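Local coordinates for protein 4-alpha-glucanotransferase (Corynebacterium glutamicum, PDB 5JJH) that belongs to the amylomaltase (disproportionating enzyme) family of 4-alpha-glucanotransferases, with a parallel beta-barrel domain of the TIM type and an N-terminal beta sandwich, at residues M221-P226 with L236-R241; M384-V389 with G456-H461. All blocks are in the same frame, centred on the assembly; numbering follows the deposited sequence.

Contact 1 is fully buried, while contact 2, though nearer the centre of the chain, is only partly buried, and they join different elements. Contact 2 pairs neighbouring strands 382-387 and 456-459 of the parallel sheet, with its centre about 4 Å from the centre of the chain. Contact 1 folds the long connection after strand 215-218 back on itself, about 11 Å from that centre. Regular backbone hydrogen bonds dominate contact 2. Contact 1 has a single direct one and relies on proline, threonine and histidine packing. With centres about 14 Å apart, the two meet at the end of strand 382-387: Ala388 N lies 3.2 Å from His222 NE2 and Ala388 O lies 2.7 Å from Arg240 NH2, both probable hydrogen bonds.

Contact 1: residues M221-P226 with L236-R241; sequences MHAAEP and LPTTRR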
loop_
_atom_site.group_PDB
_atom_site.type_symbol
_atom_site.label_atom_id
_atom_site.label_comp_id
_atom_site.label_asym_id
_atom_site.label_seq_id
_atom_site.Cartn_x
_atom_site.Cartn_y
_atom_site.Cartn_z
ATOM N N MET A 221 -5.624 -5.747 2.145
ATOM C CA MET A 221 -5.983 -7.032 2.749
ATOM C C MET A 221 -4.855 -7.743 3.531
ATOM O O MET A 221 -4.868 -8.971 3.689
ATOM C CB MET A 221 -6.395 -7.923 1.618
ATOM C CG MET A 221 -7.416 -7.265 0.681
ATOM S SD MET A 221 -9.063 -7.295 1.441
ATOM C CE MET A 221 -9.417 -8.974 0.936
ATOM N N HIS A 222 -3.904 -6.970 3.974
ATOM C CA HIS A 222 -2.689 -7.441 4.635
ATOM C C HIS A 222 -3.066 -8.058 5.967
ATOM O O HIS A 222 -3.974 -7.581 6.659
ATOM C CB HIS A 222 -1.770 -6.286 4.974
ATOM C CG HIS A 222 -1.397 -5.430 3.838
ATOM N ND1 HIS A 222 -0.871 -5.939 2.676
ATOM C CD2 HIS A 222 -1.451 -4.082 3.689
ATOM C CE1 HIS A 222 -0.620 -4.925 1.852
ATOM N NE2 HIS A 222 -1.006 -3.798 2.433
ATOM N N ALA A 223 -2.351 -9.108 6.348
ATOM C CA ALA A 223 -2.603 -9.761 7.648
ATOM C C ALA A 223 -2.388 -8.802 8.821
ATOM O O ALA A 223 -1.506 -7.961 8.792
ATOM C CB ALA A 223 -1.702 -10.984 7.779
ATOM N N ALA A 224 -3.219 -8.945 9.862
ATOM C CA ALA A 224 -3.096 -8.256 11.107
ATOM C C ALA A 224 -2.793 -9.293 12.197
ATOM O O ALA A 224 -2.067 -10.199 11.944
ATOM C CB ALA A 224 -4.337 -7.408 11.374
ATOM N N GLU A 225 -3.346 -9.170 13.389
ATOM C CA GLU A 225 -3.088 -10.120 14.466
ATOM C C GLU A 225 -3.638 -11.487 14.033
ATOM O O GLU A 225 -4.673 -11.563 13.403
ATOM C CB GLU A 225 -3.726 -9.659 15.788
ATOM C CG GLU A 225 -3.128 -8.359 16.341
ATOM C CD GLU A 225 -3.778 -7.073 15.791
ATOM O OE1 GLU A 225 -4.578 -7.157 14.826
ATOM O OE2 GLU A 225 -3.454 -5.978 16.292
ATOM N N PRO A 226 -2.950 -12.595 14.407
ATOM C CA PRO A 226 -3.367 -13.884 13.991
ATOM C C PRO A 226 -4.524 -14.438 14.811
ATOM O O PRO A 226 -5.080 -15.492 14.426
ATOM C CB PRO A 226 -2.152 -14.744 14.257
ATOM C CG PRO A 226 -1.480 -14.107 15.374
ATOM C CD PRO A 226 -1.673 -12.632 15.155
ATOM N N LEU A 236 -2.945 -0.344 9.206
ATOM C CA LEU A 236 -1.882 -0.713 10.188
ATOM C C LEU A 236 -1.764 -2.239 10.382
ATOM O O LEU A 236 -1.947 -2.763 11.476
ATOM C CB LEU A 236 -2.072 0.065 11.509
ATOM C CG LEU A 236 -0.787 0.150 12.347
ATOM C CD1 LEU A 236 0.332 0.950 11.672
ATOM C CD2 LEU A 236 -1.098 0.811 13.663
ATOM N N PRO A 237 -1.363 -2.936 9.314
ATOM C CA PRO A 237 -1.304 -4.378 9.364
ATOM C C PRO A 237 -0.032 -4.865 10.049
ATOM O O PRO A 237 0.838 -4.074 10.355
ATOM C CB PRO A 237 -1.295 -4.763 7.892
ATOM C CG PRO A 237 -0.493 -3.686 7.236
ATOM C CD PRO A 237 -0.937 -2.420 7.984
ATOM N N THR A 238 0.055 -6.163 10.262
ATOM C CA THR A 238 1.246 -6.762 10.934
ATOM C C THR A 238 2.373 -7.041 9.941
ATOM O O THR A 238 3.543 -7.206 10.334
ATOM C CB THR A 238 0.872 -8.018 11.780
ATOM O OG1 THR A 238 1.797 -8.097 12.874
ATOM C CG2 THR A 238 0.848 -9.237 10.979
ATOM N N THR A 239 2.031 -7.060 8.664
ATOM C CA THR A 239 2.907 -7.417 7.553
ATOM C C THR A 239 2.305 -6.761 6.331
ATOM O O THR A 239 1.088 -6.439 6.349
ATOM C CB THR A 239 3.046 -8.954 7.317
ATOM O OG1 THR A 239 3.807 -9.239 6.137
ATOM C CG2 THR A 239 1.678 -9.651 7.166
ATOM N N ARG A 240 3.091 -6.473 5.299
ATOM C CA ARG A 240 2.481 -6.070 4.020
ATOM C C ARG A 240 2.557 -7.162 2.970
ATOM O O ARG A 240 2.205 -6.951 1.837
ATOM C CB ARG A 240 3.159 -4.812 3.503
ATOM C CG ARG A 240 2.807 -3.644 4.395
ATOM C CD ARG A 240 3.212 -2.294 3.829
ATOM N NE ARG A 240 4.645 -2.191 3.539
ATOM C CZ ARG A 240 5.145 -1.424 2.601
ATOM N NH1 ARG A 240 6.463 -1.421 2.408
ATOM N NH2 ARG A 240 4.376 -0.614 1.882
ATOM N N ARG A 241 3.076 -8.329 3.341
ATOM C CA ARG A 241 3.170 -9.439 2.403
ATOM C C ARG A 241 2.001 -10.402 2.566
ATOM O O ARG A 241 1.348 -10.730 1.604
ATOM C CB ARG A 241 4.466 -10.204 2.633
ATOM C CG ARG A 241 4.631 -11.423 1.749
ATOM C CD ARG A 241 5.999 -12.033 1.804
ATOM N NE ARG A 241 5.977 -13.272 1.082
ATOM C CZ ARG A 241 6.997 -14.129 1.064
ATOM N NH1 ARG A 241 6.808 -15.325 0.505
ATOM N NH2 ARG A 241 8.171 -13.808 1.627
HETATM O O HOH W 1 -0.398 -8.440 1.602
#
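His222 and Pro237 lie side by side and point the same way, at the dense end of the contact: the two CB atoms, His222 CB and Pro237 CB, are 3.3 Å apart. His222 CB also presses on the carbonyl of Thr239, 3.2 Å from its O, a buried oxygen for which the model holds no hydrogen-bond partner. With CG turned anti to its own carbonyl carbon (chi1 -55°), the imidazole reaches across to the backbone of Arg240. Arg240 CA sits over one face in a CH-pi contact, 3.9 Å from the centroid of the His222 ring and displaced toward the rim. Alongside, Thr238 N donates to Ala223 O over 2.8 Å, with an N-H...O angle of 153°. Methyl groups fill the flank: Thr238 CG2 reaches Ala224 O at 3.2 Å, while Thr239 CG2 meets Ala223 CB.

The other side is looser and hydrated. Water 1 lies in the plane of the His222 ring, 2.8 Å from His222 ND1, and links it only weakly to the carbonyls of Arg240 and Arg241. Beyond the water, Arg241 N donates to Thr239 OG1, whose hydroxyl also bonds Asp397; Thr238 OG1 is held by Ala396 N. The arrangement is an irregular beta-alpha connection of the barrel, between strand 215-218 and helix 261-277, shaped locally by an ST turn.

Contact 2: residues M384-V389 with G456-H461; sequences MADLAV and GIRVDH
Leu387 N donates to Arg458 O over 2.8 Å at an N-H...O angle of 169°, the straightest of four backbone bonds between the segments. The others run from Ala385 N to Gly456 O, from Arg458 N to Ala385 O and from Asp460 N to Leu387 O. This alternation, with strand directions 26° apart, defines a parallel pair in which Ala385 is level with Ile457, Asp386 with Arg458 and Leu387 with Val459.

On one face, Asp386 and Arg458 extend side by side. Asp386 OD1 meets the guanidinium edge in its plane, yet Asp386 OD1 to Arg458 NH2 is 3.9 Å, a long salt bridge, and carboxylate and guanidinium planes stand 79° apart. The same face carries Met384, whose CG lies 3.7 Å from Gly456 C. On the opposite face, the Leu387 and Ile457 side chains cross at an angle, with Leu387 CD2 4.2 Å from Ile457 CD1.

Past the strand ends, Val389 has CG2 anti to its carbonyl carbon, which brings that methyl 3.4 Å from His461 CB. Water 2 lies within hydrogen-bonding distance of Leu387 O and Asp460 O and probably donates to them, though it has more acceptors nearby than protons.

Farther out, Tyr235 OH binds Asp386 OD2, and helix 441-452 covers Ala385, Leu387 and Ile457. Strands 215-218 and 504-507 continue the sheet beyond Met384 and Ile457, while Trp425 meets His461 edge-to-face and Glu508 brings a carboxylate near Asp460 OD1. The chemistry thus implies a barrel wall fixed chiefly by backbone bonds and apolar packing, with the long ion pair probably adding modestly and acidic groups gathered where the strands end.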
loop_
_atom_site.group_PDB
_atom_site.type_symbol
_atom_site.label_atom_id
_atom_site.label_comp_id
_atom_site.label_asym_id
_atom_site.label_seq_id
_atom_site.Cartn_x
_atom_site.Cartn_y
_atom_site.Cartn_z
ATOM N N MET A 384 -8.173 -4.762 -8.068
ATOM C CA MET A 384 -7.092 -3.855 -7.851
ATOM C C MET A 384 -6.820 -3.773 -6.363
ATOM O O MET A 384 -7.650 -3.360 -5.585
ATOM C CB MET A 384 -7.429 -2.499 -8.440
ATOM C CG MET A 384 -6.322 -1.469 -8.373
ATOM S SD MET A 384 -6.855 0.152 -9.072
ATOM C CE MET A 384 -6.795 -0.455 -10.779
ATOM N N ALA A 385 -5.652 -4.255 -5.974
ATOM C CA ALA A 385 -5.223 -4.248 -4.604
ATOM C C ALA A 385 -4.697 -2.889 -4.149
ATOM O O ALA A 385 -4.286 -2.061 -4.958
ATOM C CB ALA A 385 -4.162 -5.362 -4.451
ATOM N N ASP A 386 -4.733 -2.643 -2.854
ATOM C CA ASP A 386 -4.225 -1.376 -2.244
ATOM C C ASP A 386 -3.086 -1.778 -1.276
ATOM O O ASP A 386 -3.266 -2.740 -0.501
ATOM C CB ASP A 386 -5.374 -0.686 -1.517
ATOM C CG ASP A 386 -5.031 0.758 -1.005
ATOM O OD1 ASP A 386 -3.898 1.214 -1.055
ATOM O OD2 ASP A 386 -5.901 1.397 -0.419
ATOM N N LEU A 387 -1.924 -1.134 -1.375
ATOM C CA LEU A 387 -0.726 -1.424 -0.548
ATOM C C LEU A 387 -0.613 -0.333 0.498
ATOM O O LEU A 387 -0.423 0.837 0.152
ATOM C CB LEU A 387 0.518 -1.388 -1.385
ATOM C CG LEU A 387 1.901 -1.577 -0.719
ATOM C CD1 LEU A 387 1.861 -2.919 -0.022
ATOM C CD2 LEU A 387 2.956 -1.485 -1.823
ATOM N N ALA A 388 -0.797 -0.705 1.771
ATOM C CA ALA A 388 -0.559 0.195 2.874
ATOM C C ALA A 388 0.884 0.687 2.870
ATOM O O ALA A 388 1.796 0.047 2.266
ATOM C CB ALA A 388 -0.868 -0.515 4.198
ATOM N N VAL A 389 1.125 1.783 3.560
ATOM C CA VAL A 389 2.463 2.422 3.593
ATOM C C VAL A 389 3.467 1.632 4.449
ATOM O O VAL A 389 4.691 1.655 4.218
ATOM C CB VAL A 389 2.333 3.809 4.282
ATOM C CG1 VAL A 389 3.698 4.432 4.428
ATOM C CG2 VAL A 389 1.496 4.681 3.420
ATOM N N GLY A 456 -3.958 -4.904 -10.737
ATOM C CA GLY A 456 -3.517 -3.582 -10.452
ATOM C C GLY A 456 -3.231 -3.344 -9.013
ATOM O O GLY A 456 -3.643 -4.136 -8.116
ATOM N N ILE A 457 -2.398 -2.353 -8.765
ATOM C CA ILE A 457 -2.032 -2.025 -7.384
ATOM C C ILE A 457 -2.126 -0.493 -7.185
ATOM O O ILE A 457 -1.589 0.273 -8.017
ATOM C CB ILE A 457 -0.616 -2.548 -7.033
ATOM C CG1 ILE A 457 -0.226 -2.236 -5.610
ATOM C CG2 ILE A 457 0.466 -1.933 -7.954
ATOM C CD1 ILE A 457 1.084 -2.968 -5.231
ATOM N N ARG A 458 -2.727 -0.082 -6.070
ATOM C CA ARG A 458 -2.760 1.286 -5.667
ATOM C C ARG A 458 -1.781 1.405 -4.507
ATOM O O ARG A 458 -1.945 0.719 -3.459
ATOM C CB ARG A 458 -4.138 1.668 -5.196
ATOM C CG ARG A 458 -4.239 3.061 -4.588
ATOM C CD ARG A 458 -5.634 3.318 -4.115
ATOM N NE ARG A 458 -5.807 4.765 -3.959
ATOM C CZ ARG A 458 -5.421 5.472 -2.894
ATOM N NH1 ARG A 458 -5.632 6.805 -2.895
ATOM N NH2 ARG A 458 -4.881 4.885 -1.858
ATOM N N VAL A 459 -0.740 2.220 -4.695
ATOM C CA VAL A 459 0.306 2.440 -3.700
ATOM C C VAL A 459 -0.051 3.660 -2.849
ATOM O O VAL A 459 -0.010 4.776 -3.302
ATOM C CB VAL A 459 1.652 2.595 -4.436
ATOM C CG1 VAL A 459 2.792 2.864 -3.483
ATOM C CG2 VAL A 459 1.895 1.343 -5.254
ATOM N N ASP A 460 -0.403 3.443 -1.605
ATOM C CA ASP A 460 -0.628 4.510 -0.663
ATOM C C ASP A 460 0.677 5.262 -0.430
ATOM O O ASP A 460 1.731 4.659 -0.289
ATOM C CB ASP A 460 -1.098 3.914 0.638
ATOM C CG ASP A 460 -1.564 4.958 1.624
ATOM O OD1 ASP A 460 -2.189 5.923 1.168
ATOM O OD2 ASP A 460 -1.375 4.747 2.844
ATOM N N HIS A 461 0.583 6.582 -0.347
ATOM C CA HIS A 461 1.736 7.426 -0.066
ATOM C C HIS A 461 2.913 7.178 -1.009
ATOM O O HIS A 461 3.955 6.761 -0.568
ATOM C CB HIS A 461 2.171 7.297 1.391
ATOM C CG HIS A 461 3.093 8.383 1.859
ATOM N ND1 HIS A 461 2.723 9.708 1.909
ATOM C CD2 HIS A 461 4.356 8.332 2.341
ATOM C CE1 HIS A 461 3.726 10.426 2.380
ATOM N NE2 HIS A 461 4.728 9.615 2.650
HETATM O O HOH W 2 2.254 2.088 -0.100
#